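Local coordinates for protein serine repeat antigen 5 (Plasmodium falciparum, PDB 6X42) that adopts the papain-like cysteine protease fold as a pseudo-zymogen of the malaria parasite, and is probably a protease relative with little or no peptidase activity, at residues H61-R66 / T74-L79; I105-G110 / I145-N150; E164-H169 / G213-D218; N197-E202 / N244-Y249. All coordinates share one frame; numbering follows the deposited sequence.

Contact 1 (H61-R66 / T74-L79); sequences HLETIR and TKISAL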
loop_
_atom_site.group_PDB
_atom_site.type_symbol
_atom_site.label_atom_id
_atom_site.label_comp_id
_atom_site.label_asym_id
_atom_site.label_seq_id
_atom_site.Cartn_x
_atom_site.Cartn_y
_atom_site.Cartn_z
ATOM N N HIS A 61 -4.560 -0.732 1.158
ATOM C CA HIS A 61 -4.588 -2.178 0.959
ATOM C C HIS A 61 -5.903 -2.777 1.461
ATOM O O HIS A 61 -6.497 -3.614 0.780
ATOM C CB HIS A 61 -3.342 -2.779 1.617
ATOM C CG HIS A 61 -3.163 -4.256 1.421
ATOM N ND1 HIS A 61 -3.131 -4.868 0.189
ATOM C CD2 HIS A 61 -2.939 -5.240 2.324
ATOM C CE1 HIS A 61 -2.934 -6.170 0.353
ATOM N NE2 HIS A 61 -2.784 -6.417 1.638
ATOM N N LEU A 62 -6.395 -2.333 2.623
ATOM C CA LEU A 62 -7.715 -2.769 3.075
ATOM C C LEU A 62 -8.828 -2.240 2.173
ATOM O O LEU A 62 -9.816 -2.949 1.930
ATOM C CB LEU A 62 -7.964 -2.349 4.521
ATOM C CG LEU A 62 -7.221 -3.075 5.621
ATOM C CD1 LEU A 62 -7.720 -2.580 6.980
ATOM C CD2 LEU A 62 -7.431 -4.588 5.499
ATOM N N GLU A 63 -8.703 -0.999 1.684
ATOM C CA GLU A 63 -9.709 -0.453 0.761
ATOM C C GLU A 63 -9.791 -1.279 -0.533
ATOM O O GLU A 63 -10.890 -1.535 -1.042
ATOM C CB GLU A 63 -9.434 1.026 0.453
ATOM C CG GLU A 63 -9.641 1.923 1.683
ATOM C CD GLU A 63 -8.915 3.267 1.619
ATOM O OE1 GLU A 63 -8.219 3.537 0.605
ATOM O OE2 GLU A 63 -9.047 4.060 2.591
ATOM N N THR A 64 -8.650 -1.727 -1.079
ATOM C CA THR A 64 -8.733 -2.534 -2.302
ATOM C C THR A 64 -9.279 -3.921 -2.001
ATOM O O THR A 64 -10.019 -4.479 -2.812
ATOM C CB THR A 64 -7.415 -2.595 -3.098
ATOM O OG1 THR A 64 -6.400 -3.349 -2.412
ATOM C CG2 THR A 64 -6.869 -1.201 -3.401
ATOM N N ILE A 65 -8.916 -4.494 -0.845
ATOM C CA ILE A 65 -9.493 -5.774 -0.459
ATOM C C ILE A 65 -11.008 -5.650 -0.367
ATOM O O ILE A 65 -11.743 -6.523 -0.846
ATOM C CB ILE A 65 -8.870 -6.280 0.857
ATOM C CG1 ILE A 65 -7.425 -6.739 0.633
ATOM C CG2 ILE A 65 -9.732 -7.381 1.453
ATOM C CD1 ILE A 65 -6.605 -6.932 1.895
ATOM N N ARG A 66 -11.500 -4.562 0.245
ATOM C CA ARG A 66 -12.944 -4.327 0.321
ATOM C C ARG A 66 -13.561 -4.201 -1.068
ATOM O O ARG A 66 -14.623 -4.774 -1.334
ATOM C CB ARG A 66 -13.218 -3.100 1.187
ATOM C CG ARG A 66 -13.060 -3.385 2.691
ATOM C CD ARG A 66 -13.263 -2.147 3.563
ATOM N NE ARG A 66 -14.562 -1.537 3.298
ATOM C CZ ARG A 66 -15.714 -1.965 3.808
ATOM N NH1 ARG A 66 -15.733 -2.989 4.651
ATOM N NH2 ARG A 66 -16.849 -1.377 3.468
ATOM N N THR A 74 -15.179 3.246 -0.147
ATOM C CA THR A 74 -15.267 4.194 0.960
ATOM C C THR A 74 -13.916 4.291 1.645
ATOM O O THR A 74 -13.332 3.274 2.018
ATOM C CB THR A 74 -16.307 3.712 1.976
ATOM O OG1 THR A 74 -17.530 3.402 1.315
ATOM C CG2 THR A 74 -16.541 4.777 3.019
ATOM N N LYS A 75 -13.427 5.507 1.820
ATOM C CA LYS A 75 -12.113 5.696 2.416
ATOM C C LYS A 75 -12.135 5.499 3.923
ATOM O O LYS A 75 -13.035 5.978 4.620
ATOM C CB LYS A 75 -11.585 7.094 2.115
ATOM C CG LYS A 75 -11.333 7.337 0.655
ATOM C CD LYS A 75 -10.358 6.342 0.076
ATOM C CE LYS A 75 -9.824 6.784 -1.269
ATOM N NZ LYS A 75 -9.161 8.100 -1.200
ATOM N N ILE A 76 -11.074 4.849 4.428
ATOM C CA ILE A 76 -10.809 4.724 5.862
ATOM C C ILE A 76 -10.211 6.023 6.398
ATOM O O ILE A 76 -9.423 6.676 5.719
ATOM C CB ILE A 76 -9.846 3.542 6.088
ATOM C CG1 ILE A 76 -10.526 2.221 5.713
ATOM C CG2 ILE A 76 -9.316 3.508 7.520
ATOM C CD1 ILE A 76 -9.586 1.023 5.523
ATOM N N SER A 77 -10.558 6.390 7.639
ATOM C CA SER A 77 -9.968 7.568 8.272
ATOM C C SER A 77 -8.530 7.275 8.682
ATOM O O SER A 77 -8.282 6.615 9.693
ATOM C CB SER A 77 -10.805 7.938 9.495
ATOM O OG SER A 77 -10.157 8.925 10.281
ATOM N N ALA A 78 -7.563 7.816 7.941
ATOM C CA ALA A 78 -6.172 7.707 8.364
ATOM C C ALA A 78 -5.959 8.399 9.703
ATOM O O ALA A 78 -5.126 7.973 10.509
ATOM C CB ALA A 78 -5.246 8.340 7.330
ATOM N N LEU A 79 -6.669 9.505 9.936
ATOM C CA LEU A 79 -6.455 10.279 11.161
ATOM C C LEU A 79 -6.865 9.495 12.403
ATOM O O LEU A 79 -6.210 9.587 13.449
ATOM C CB LEU A 79 -7.205 11.605 11.066
ATOM C CG LEU A 79 -6.817 12.667 12.098
ATOM C CD1 LEU A 79 -5.366 13.098 11.910
ATOM C CD2 LEU A 79 -7.760 13.873 12.010
HETATM O O HOH W 1 -13.669 0.616 1.803
#

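Contact 2 (I105-G110 / I145-N150); sequences IIEDYG and ILHNKN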
loop_
_atom_site.group_PDB
_atom_site.type_symbol
_atom_site.label_atom_id
_atom_site.label_comp_id
_atom_site.label_asym_id
_atom_site.label_seq_id
_atom_site.Cartn_x
_atom_site.Cartn_y
_atom_site.Cartn_z
ATOM N N ILE A 105 -3.501 -1.773 15.913
ATOM C CA ILE A 105 -4.494 -0.757 16.237
ATOM C C ILE A 105 -5.893 -1.250 15.899
ATOM O O ILE A 105 -6.832 -1.080 16.694
ATOM C CB ILE A 105 -4.141 0.552 15.505
ATOM C CG1 ILE A 105 -2.871 1.139 16.121
ATOM C CG2 ILE A 105 -5.309 1.534 15.547
ATOM C CD1 ILE A 105 -2.157 2.077 15.225
ATOM N N ILE A 106 -6.052 -1.891 14.738
ATOM C CA ILE A 106 -7.331 -2.527 14.411
ATOM C C ILE A 106 -7.720 -3.554 15.466
ATOM O O ILE A 106 -8.879 -3.630 15.877
ATOM C CB ILE A 106 -7.282 -3.183 13.020
ATOM C CG1 ILE A 106 -7.158 -2.124 11.955
ATOM C CG2 ILE A 106 -8.539 -4.045 12.798
ATOM C CD1 ILE A 106 -7.037 -2.720 10.579
ATOM N N GLU A 107 -6.779 -4.414 15.863
ATOM C CA GLU A 107 -7.111 -5.427 16.868
ATOM C C GLU A 107 -7.557 -4.776 18.168
ATOM O O GLU A 107 -8.487 -5.255 18.829
ATOM C CB GLU A 107 -5.895 -6.310 17.139
ATOM C CG GLU A 107 -5.304 -6.990 15.907
ATOM C CD GLU A 107 -5.815 -8.399 15.687
ATOM O OE1 GLU A 107 -6.788 -8.789 16.352
ATOM O OE2 GLU A 107 -5.225 -9.118 14.859
ATOM N N ASP A 108 -6.886 -3.693 18.564
ATOM C CA ASP A 108 -7.145 -3.086 19.863
ATOM C C ASP A 108 -8.439 -2.281 19.879
ATOM O O ASP A 108 -9.090 -2.187 20.926
ATOM C CB ASP A 108 -5.980 -2.166 20.258
ATOM C CG ASP A 108 -4.699 -2.931 20.577
ATOM O OD1 ASP A 108 -3.614 -2.310 20.600
ATOM O OD2 ASP A 108 -4.774 -4.156 20.808
ATOM N N TYR A 109 -8.819 -1.682 18.750
ATOM C CA TYR A 109 -9.965 -0.779 18.706
ATOM C C TYR A 109 -11.189 -1.364 18.016
ATOM O O TYR A 109 -12.309 -1.002 18.376
ATOM C CB TYR A 109 -9.561 0.563 18.064
ATOM C CG TYR A 109 -8.728 1.400 19.016
ATOM C CD1 TYR A 109 -7.368 1.147 19.194
ATOM C CD2 TYR A 109 -9.317 2.400 19.792
ATOM C CE1 TYR A 109 -6.619 1.880 20.091
ATOM C CE2 TYR A 109 -8.572 3.143 20.685
ATOM C CZ TYR A 109 -7.230 2.871 20.834
ATOM O OH TYR A 109 -6.486 3.601 21.723
ATOM N N GLY A 110 -11.019 -2.284 17.067
ATOM C CA GLY A 110 -12.164 -2.914 16.428
ATOM C C GLY A 110 -12.988 -2.011 15.536
ATOM O O GLY A 110 -14.024 -2.444 15.021
ATOM N N ILE A 145 -8.891 -10.185 11.298
ATOM C CA ILE A 145 -7.514 -10.472 10.921
ATOM C C ILE A 145 -7.266 -11.938 11.243
ATOM O O ILE A 145 -7.557 -12.397 12.354
ATOM C CB ILE A 145 -6.545 -9.564 11.691
ATOM C CG1 ILE A 145 -6.678 -8.115 11.230
ATOM C CG2 ILE A 145 -5.075 -10.049 11.504
ATOM C CD1 ILE A 145 -5.932 -7.143 12.144
ATOM N N LEU A 146 -6.718 -12.668 10.279
ATOM C CA LEU A 146 -6.508 -14.099 10.433
ATOM C C LEU A 146 -5.213 -14.386 11.180
ATOM O O LEU A 146 -4.154 -13.833 10.856
ATOM C CB LEU A 146 -6.486 -14.769 9.062
ATOM C CG LEU A 146 -7.848 -14.759 8.371
ATOM C CD1 LEU A 146 -7.686 -15.196 6.940
ATOM C CD2 LEU A 146 -8.832 -15.656 9.101
ATOM N N HIS A 147 -5.302 -15.277 12.176
ATOM C CA HIS A 147 -4.137 -15.775 12.905
ATOM C C HIS A 147 -4.124 -17.292 12.893
ATOM O O HIS A 147 -3.689 -17.933 13.852
ATOM C CB HIS A 147 -4.100 -15.243 14.330
ATOM C CG HIS A 147 -4.064 -13.758 14.388
ATOM N ND1 HIS A 147 -2.960 -13.028 14.004
ATOM C CD2 HIS A 147 -5.008 -12.860 14.739
ATOM C CE1 HIS A 147 -3.218 -11.741 14.147
ATOM N NE2 HIS A 147 -4.452 -11.614 14.604
ATOM N N ASN A 148 -4.625 -17.866 11.811
ATOM C CA ASN A 148 -4.731 -19.308 11.707
ATOM C C ASN A 148 -3.346 -19.908 11.592
ATOM O O ASN A 148 -2.458 -19.345 10.945
ATOM C CB ASN A 148 -5.557 -19.673 10.480
ATOM C CG ASN A 148 -6.995 -19.235 10.609
ATOM O OD1 ASN A 148 -7.577 -19.280 11.696
ATOM N ND2 ASN A 148 -7.582 -18.803 9.501
ATOM N N LYS A 149 -3.165 -21.044 12.257
ATOM C CA LYS A 149 -1.895 -21.766 12.291
ATOM C C LYS A 149 -2.063 -22.958 11.352
ATOM O O LYS A 149 -2.501 -24.043 11.763
ATOM C CB LYS A 149 -1.568 -22.175 13.727
ATOM C CG LYS A 149 -1.481 -20.993 14.703
ATOM C CD LYS A 149 -0.363 -20.035 14.348
ATOM C CE LYS A 149 -0.336 -18.868 15.311
ATOM N NZ LYS A 149 0.906 -18.095 15.196
ATOM N N ASN A 150 -1.678 -22.763 10.084
ATOM C CA ASN A 150 -1.928 -23.750 9.035
ATOM C C ASN A 150 -0.676 -24.474 8.538
ATOM O O ASN A 150 -0.726 -25.694 8.344
ATOM C CB ASN A 150 -2.598 -23.104 7.821
ATOM C CG ASN A 150 -3.964 -22.540 8.140
ATOM O OD1 ASN A 150 -4.721 -23.107 8.920
ATOM N ND2 ASN A 150 -4.290 -21.402 7.525
#

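Contact 3 (E164-H169 / G213-D218); sequences ESERFH and GDDTAD. With CA (calcium ion), chain C; CA (calcium ion), chain B; EDO (1,2-ethanediol), chain F.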
loop_
_atom_site.group_PDB
_atom_site.type_symbol
_atom_site.label_atom_id
_atom_site.label_comp_id
_atom_site.label_asym_id
_atom_site.label_seq_id
_atom_site.Cartn_x
_atom_site.Cartn_y
_atom_site.Cartn_z
ATOM N N GLU A 164 10.981 -9.692 1.344
ATOM C CA GLU A 164 12.046 -8.714 1.114
ATOM C C GLU A 164 12.772 -9.025 -0.184
ATOM O O GLU A 164 13.170 -10.170 -0.408
ATOM C CB GLU A 164 13.061 -8.710 2.250
ATOM C CG GLU A 164 12.467 -8.268 3.564
ATOM C CD GLU A 164 11.734 -9.367 4.283
ATOM O OE1 GLU A 164 12.305 -10.476 4.362
ATOM O OE2 GLU A 164 10.609 -9.120 4.796
ATOM N N SER A 165 12.976 -8.009 -1.022
ATOM C CA SER A 165 13.674 -8.257 -2.277
ATOM C C SER A 165 15.102 -8.761 -2.052
ATOM O O SER A 165 15.617 -9.547 -2.854
ATOM C CB SER A 165 13.656 -6.990 -3.127
ATOM O OG SER A 165 14.326 -5.927 -2.482
ATOM N N GLU A 166 15.765 -8.318 -0.987
ATOM C CA GLU A 166 17.120 -8.789 -0.715
ATOM C C GLU A 166 17.138 -10.293 -0.491
ATOM O O GLU A 166 18.099 -10.960 -0.878
ATOM C CB GLU A 166 17.707 -8.059 0.499
ATOM C CG GLU A 166 18.286 -6.638 0.225
ATOM C CD GLU A 166 18.409 -5.724 1.471
ATOM O OE1 GLU A 166 19.545 -5.633 1.969
ATOM O OE2 GLU A 166 17.528 -4.973 1.879
ATOM N N ARG A 167 16.092 -10.850 0.121
ATOM C CA ARG A 167 16.036 -12.294 0.322
ATOM C C ARG A 167 15.719 -13.041 -0.966
ATOM O O ARG A 167 15.966 -14.240 -1.051
ATOM C CB ARG A 167 15.027 -12.645 1.419
ATOM C CG ARG A 167 15.346 -12.039 2.813
ATOM C CD ARG A 167 16.590 -12.655 3.474
ATOM N N PHE A 168 15.205 -12.352 -1.980
ATOM C CA PHE A 168 14.909 -12.939 -3.281
ATOM C C PHE A 168 15.916 -12.520 -4.343
ATOM O O PHE A 168 15.616 -12.617 -5.534
ATOM C CB PHE A 168 13.509 -12.533 -3.754
ATOM C CG PHE A 168 12.401 -13.271 -3.087
ATOM C CD1 PHE A 168 11.963 -12.884 -1.836
ATOM C CD2 PHE A 168 11.783 -14.342 -3.708
ATOM C CE1 PHE A 168 10.933 -13.557 -1.211
ATOM C CE2 PHE A 168 10.760 -15.014 -3.086
ATOM C CZ PHE A 168 10.330 -14.621 -1.834
ATOM N N HIS A 169 17.112 -12.071 -3.940
ATOM C CA HIS A 169 18.043 -11.487 -4.907
ATOM C C HIS A 169 18.425 -12.475 -6.005
ATOM O O HIS A 169 18.625 -12.062 -7.152
ATOM C CB HIS A 169 19.288 -10.921 -4.209
ATOM C CG HIS A 169 20.212 -11.962 -3.651
ATOM N ND1 HIS A 169 21.390 -12.321 -4.274
ATOM C CD2 HIS A 169 20.134 -12.718 -2.529
ATOM C CE1 HIS A 169 21.999 -13.252 -3.559
ATOM N NE2 HIS A 169 21.257 -13.513 -2.497
ATOM N N GLY A 213 17.458 0.628 -5.516
ATOM C CA GLY A 213 17.088 0.940 -4.154
ATOM C C GLY A 213 18.308 1.074 -3.265
ATOM O O GLY A 213 19.455 1.157 -3.725
ATOM N N ASP A 214 18.043 1.107 -1.969
ATOM C CA ASP A 214 19.054 1.242 -0.935
ATOM C C ASP A 214 18.966 0.044 -0.003
ATOM O O ASP A 214 18.088 -0.803 -0.129
ATOM C CB ASP A 214 18.834 2.552 -0.180
ATOM C CG ASP A 214 19.012 3.757 -1.076
ATOM O OD1 ASP A 214 20.151 4.171 -1.372
ATOM O OD2 ASP A 214 18.022 4.301 -1.558
ATOM N N ASP A 215 19.863 0.009 0.978
ATOM C CA ASP A 215 19.886 -1.100 1.918
ATOM C C ASP A 215 18.630 -1.125 2.777
ATOM O O ASP A 215 18.214 -2.193 3.242
ATOM C CB ASP A 215 21.125 -0.914 2.795
ATOM C CG ASP A 215 21.574 -2.154 3.518
ATOM O OD1 ASP A 215 21.050 -3.271 3.283
ATOM O OD2 ASP A 215 22.543 -1.973 4.298
ATOM N N THR A 216 18.013 0.038 2.990
ATOM C CA THR A 216 16.867 0.200 3.857
ATOM C C THR A 216 15.761 0.955 3.134
ATOM O O THR A 216 15.930 1.447 2.014
ATOM C CB THR A 216 17.232 0.925 5.159
ATOM O OG1 THR A 216 17.650 2.261 4.872
ATOM C CG2 THR A 216 18.350 0.201 5.893
ATOM N N ALA A 217 14.629 1.083 3.830
ATOM C CA ALA A 217 13.459 1.807 3.344
ATOM C C ALA A 217 12.879 2.619 4.484
ATOM O O ALA A 217 13.203 2.391 5.651
ATOM C CB ALA A 217 12.411 0.846 2.772
ATOM N N ASP A 218 11.981 3.570 4.137
ATOM C CA ASP A 218 11.399 4.448 5.144
ATOM C C ASP A 218 10.043 5.009 4.759
ATOM O O ASP A 218 9.517 5.822 5.520
ATOM C CB ASP A 218 12.368 5.598 5.499
ATOM C CG ASP A 218 12.649 6.516 4.317
ATOM O OD1 ASP A 218 11.978 6.367 3.266
ATOM O OD2 ASP A 218 13.535 7.391 4.445
HETATM CA CA CA C . 19.049 -4.301 3.837
HETATM CA CA CA B . 19.145 5.985 -2.916
HETATM C C1 EDO F . 9.766 9.666 4.804
HETATM O O1 EDO F . 9.689 8.588 5.742
HETATM C C2 EDO F . 10.662 10.750 5.373
HETATM O O2 EDO F . 10.131 11.129 6.645
HETATM O O HOH W 2 17.112 -3.569 -0.250
HETATM O O HOH W 3 19.202 4.652 -4.952
HETATM O O HOH W 4 16.931 -4.648 4.862
HETATM O O HOH W 5 20.038 -6.186 4.836
#

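Contact 4 (N197-E202 / N244-Y249); sequences NVMGYE and NSWGPY. With CA (calcium ion), chain B.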
loop_
_atom_site.group_PDB
_atom_site.type_symbol
_atom_site.label_atom_id
_atom_site.label_comp_id
_atom_site.label_asym_id
_atom_site.label_seq_id
_atom_site.Cartn_x
_atom_site.Cartn_y
_atom_site.Cartn_z
ATOM N N ASN A 197 14.476 8.166 -2.992
ATOM C CA ASN A 197 14.649 7.630 -4.327
ATOM C C ASN A 197 13.635 8.171 -5.314
ATOM O O ASN A 197 13.884 8.094 -6.522
ATOM C CB ASN A 197 14.612 6.107 -4.316
ATOM C CG ASN A 197 15.841 5.520 -3.655
ATOM O OD1 ASN A 197 16.885 6.171 -3.620
ATOM N ND2 ASN A 197 15.738 4.323 -3.126
ATOM N N VAL A 198 12.518 8.732 -4.839
ATOM C CA VAL A 198 11.497 9.313 -5.716
ATOM C C VAL A 198 11.509 10.829 -5.691
ATOM O O VAL A 198 10.594 11.462 -6.237
ATOM C CB VAL A 198 10.090 8.741 -5.437
ATOM C CG1 VAL A 198 10.096 7.223 -5.513
ATOM C CG2 VAL A 198 9.543 9.195 -4.092
ATOM N N MET A 199 12.564 11.434 -5.134
ATOM C CA MET A 199 12.676 12.878 -4.984
ATOM C C MET A 199 13.294 13.573 -6.188
ATOM O O MET A 199 13.296 14.812 -6.230
ATOM C CB MET A 199 13.540 13.203 -3.766
ATOM C CG MET A 199 12.930 12.815 -2.456
ATOM S SD MET A 199 11.426 13.704 -2.086
ATOM C CE MET A 199 11.203 13.183 -0.379
ATOM N N GLY A 200 13.837 12.821 -7.144
ATOM C CA GLY A 200 14.457 13.452 -8.298
ATOM C C GLY A 200 13.448 14.239 -9.114
ATOM O O GLY A 200 12.260 13.911 -9.190
ATOM N N TYR A 201 13.943 15.296 -9.750
ATOM C CA TYR A 201 13.116 16.093 -10.649
ATOM C C TYR A 201 12.400 15.217 -11.682
ATOM O O TYR A 201 11.263 15.495 -12.082
ATOM C CB TYR A 201 14.043 17.087 -11.356
ATOM C CG TYR A 201 13.376 17.858 -12.460
ATOM C CD1 TYR A 201 12.553 18.932 -12.181
ATOM C CD2 TYR A 201 13.565 17.502 -13.785
ATOM C CE1 TYR A 201 11.926 19.636 -13.203
ATOM C CE2 TYR A 201 12.960 18.202 -14.808
ATOM C CZ TYR A 201 12.137 19.259 -14.512
ATOM O OH TYR A 201 11.532 19.946 -15.542
ATOM N N GLU A 202 13.057 14.154 -12.129
ATOM C CA GLU A 202 12.560 13.303 -13.195
ATOM C C GLU A 202 11.315 12.509 -12.799
ATOM O O GLU A 202 10.640 11.967 -13.681
ATOM C CB GLU A 202 13.712 12.360 -13.560
ATOM C CG GLU A 202 14.904 13.016 -14.266
ATOM C CD GLU A 202 15.958 13.595 -13.286
ATOM O OE1 GLU A 202 15.830 13.339 -12.048
ATOM O OE2 GLU A 202 16.962 14.203 -13.759
ATOM N N ASN A 244 1.370 6.591 -4.614
ATOM C CA ASN A 244 1.935 7.356 -3.507
ATOM C C ASN A 244 0.824 8.148 -2.827
ATOM O O ASN A 244 -0.300 8.219 -3.326
ATOM C CB ASN A 244 3.049 8.270 -4.030
ATOM C CG ASN A 244 4.091 8.634 -2.987
ATOM O OD1 ASN A 244 3.975 8.321 -1.805
ATOM N ND2 ASN A 244 5.129 9.318 -3.451
ATOM N N SER A 245 1.158 8.751 -1.684
ATOM C CA SER A 245 0.243 9.515 -0.852
ATOM C C SER A 245 0.714 10.963 -0.683
ATOM O O SER A 245 0.624 11.544 0.408
ATOM C CB SER A 245 0.004 8.839 0.498
ATOM O OG SER A 245 1.211 8.495 1.144
ATOM N N TRP A 246 1.210 11.544 -1.778
ATOM C CA TRP A 246 1.692 12.923 -1.808
ATOM C C TRP A 246 0.779 13.800 -2.653
ATOM O O TRP A 246 1.186 14.870 -3.134
ATOM C CB TRP A 246 3.146 12.990 -2.275
ATOM C CG TRP A 246 4.140 12.361 -1.324
ATOM C CD1 TRP A 246 3.918 11.924 -0.053
ATOM C CD2 TRP A 246 5.523 12.106 -1.596
ATOM N NE1 TRP A 246 5.074 11.389 0.472
ATOM C CE2 TRP A 246 6.076 11.503 -0.451
ATOM C CE3 TRP A 246 6.347 12.326 -2.707
ATOM C CZ2 TRP A 246 7.410 11.096 -0.392
ATOM C CZ3 TRP A 246 7.665 11.940 -2.636
ATOM C CH2 TRP A 246 8.184 11.327 -1.491
ATOM N N GLY A 247 -0.468 13.372 -2.810
ATOM C CA GLY A 247 -1.457 14.127 -3.531
ATOM C C GLY A 247 -1.437 13.863 -5.019
ATOM O O GLY A 247 -0.518 13.245 -5.563
ATOM N N PRO A 248 -2.477 14.337 -5.709
ATOM C CA PRO A 248 -2.655 14.014 -7.132
ATOM C C PRO A 248 -1.836 14.862 -8.089
ATOM O O PRO A 248 -1.924 14.647 -9.302
ATOM C CB PRO A 248 -4.150 14.247 -7.343
ATOM C CG PRO A 248 -4.481 15.355 -6.358
ATOM C CD PRO A 248 -3.645 15.025 -5.142
ATOM N N TYR A 249 -1.020 15.787 -7.607
ATOM C CA TYR A 249 -0.128 16.575 -8.454
ATOM C C TYR A 249 1.315 16.100 -8.379
ATOM O O TYR A 249 2.173 16.631 -9.101
ATOM C CB TYR A 249 -0.289 18.077 -8.146
ATOM C CG TYR A 249 -1.739 18.471 -8.240
ATOM C CD1 TYR A 249 -2.365 18.607 -9.466
ATOM C CD2 TYR A 249 -2.498 18.664 -7.094
ATOM C CE1 TYR A 249 -3.731 18.957 -9.535
ATOM C CE2 TYR A 249 -3.816 18.988 -7.150
ATOM C CZ TYR A 249 -4.436 19.125 -8.362
ATOM O OH TYR A 249 -5.768 19.468 -8.381
HETATM CA CA CA B . 19.145 5.985 -2.916
HETATM O O HOH W 3 19.202 4.652 -4.952
#

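Contact 1 (H61-R66 / T74-L79)
Glu63 reaches from helix 53-68 to the backbone that leads into helix 78-83, and its carboxylate is the main polar grip between 61-66 and 74-79. The amide of Ile76 donates to Glu63 OE2, with 2.8 Å between N and OE2 and an N-H...O angle of 166°. The bond is nearly straight but meets OE2 on its anti side, 23° out of the carboxylate plane. CG lies beside the backbone N (chi1 -68°) and the chain runs extended beyond it, which gives the carboxylate the length to span the gap. The same oxygen forms a salt bridge with Lys59, whose NZ also donates to Ile76 O. OE2 thus accepts from both Lys59 NZ and the Ile76 amide, which satisfy this buried carboxylate oxygen. A water joins the segments further along: Arg66 NE donates to it over 2.8 Å, and it donates over 2.7 Å to Thr74 O. Helix 53-68 is the long central helix of the helical domain in the papain fold, and here it packs against the lead-in to helix 78-83, where Ser77 is the N-cap. Apolar contact is made by Ile76, whose CD1 sits 3.9 Å from Leu62 CB and equally close to Glu63 CG. The Lys75 and Glu63 side chains cross at about a right angle, Lys75 CD lying 3.6 Å from Glu63 OE1, while Lys75 NZ turns away to Gln43 O and Glu45.

Contact 2 (I105-G110 / I145-N150)
Glu107 sets CG beside its backbone N (chi1 -56°), and a bend at chi2 (-95°) turns the Glu107 carboxylate to the His147 ring, which comes from the opposite direction. They form a His-carboxylate hydrogen bond between helix 99-109 of the papain-like helical domain and the loop that follows strand 144-145. His147 NE2 donates to Glu107 OE2 over 2.6 Å. OE2 lies in the ring plane and is met on its syn side, somewhat out of the carboxylate plane; carboxylate and ring planes are 27° apart. The other ring nitrogen, ND1, is hydrogen-bonded to Gly157 O; with a carbonyl and a carboxylate as partners, both nitrogens probably carry a proton and the pair is probably charged. Both residues lie at the surface, and beneath them is an apolar layer. Ile145, in a strand paired with strand 273-280, puts CD1 4.1 Å from Ile106 CG2, and Ile106 continues inward to Leu62, Leu112 and Trp140. Ile145 also lies against the acid itself: its CB and CG2 are each 3.5 Å from Glu107 OE2, and its CD1 is 3.4 Å from that same oxygen.

Contact 3 (E164-H169 / G213-D218)
Glu166 and Asp215 meet through a calcium ion that ties together two surface loops of the papain-like fold, one after strand 160-164 and one before strand 219-230. The tight part of this surface contact is the metal site itself. Glu166 chelates the ion with both carboxylate oxygens, OE1 at 2.4 Å and OE2 at 2.6 Å, whereas Asp215 grips it with one side-chain oxygen, OD1, and its own backbone O, each 2.3 Å away. The two carboxylate planes stand 60° apart. Asp215 manages its double grip because CG lies opposite the backbone N (chi1 -161°), on the carbonyl side, which curls OD1 back toward the ion that O already holds. Glu166 OE1 and Asp215 OD1 come within 3.1 Å of each other, a closeness of like charges that the calcium probably compensates. The loose side is water: two water molecules complete the six ligands around the ion, and the loops have no direct hydrogen bond to each other. Phe268 lies against both Glu166 and Asp215. Just before Asp215, Asp214 binds the second calcium through OD1 and OD2. Another water bridges the loops, 2.6 Å from Glu166 OE2 and 2.9 Å from Asp214 O.

Contact 4 (N197-E202 / N244-Y249)
The Asn-Ser-Trp-Gly sequence of the papain family occupies 244-247, and its tryptophan reaches across to the loop 197-202, which begins at a calcium ligand, Asn197. Trp246 presents the outer corner of its six-membered ring, CZ3 and CH2, to Val198 and Met199. Val198 CG2 sits 3.6 Å from Trp246 CH2 and as near to CZ3, coming obliquely to the ring. This methyl lies between the backbone N and the carbonyl carbon of Val198 (chi1 -54°, measured to CG1), on the branch that faces the tryptophan. Met199 adds a Met-aromatic contact but was modelled in two conformers, which makes this contact less certain; in the one described, CE is 3.7 Å from Trp246 CH2 and SD lies obliquely, 5.0 Å from the centroid of its six-membered ring. Asn197 faces the other way and binds calcium through OD1 at 2.4 Å, with Glu196 and Asp214 as the other protein ligands. By family comparison Asn244 probably corresponds to papain's active-site asparagine; its OD1 is hydrogen-bonded to His219 NE2, consistent with that. The indole also meets the His219 ring and is edge-to-face with Trp250. The Ser245 amide donates to Asn244 OD1 over 2.9 Å from above the carbonyl plane, while Asn244 ND2 sits 3.3 Å above the Trp246 ring, toward its rim.

The four contacts form two touching pairs. Contacts 1 and 2 join in the helical part of the papain fold, where Leu62 CD1 packs 3.7 Å from Ile106 CD1, with centres about 16 Å apart. Contacts 3 and 4 alternate along the chain and share one calcium ion and one of its waters; Asp214 OD2 and Asn197 ND2 lie 2.8 Å apart, a probable hydrogen bond. By family comparison the active-site region is next to contact 4, where Ser53, at the start of the helix used by contact 1, stands at the position of papain's cysteine. Contacts 2 and 4 lie on opposite sides of the chain's centre, about 33 Å between their centres.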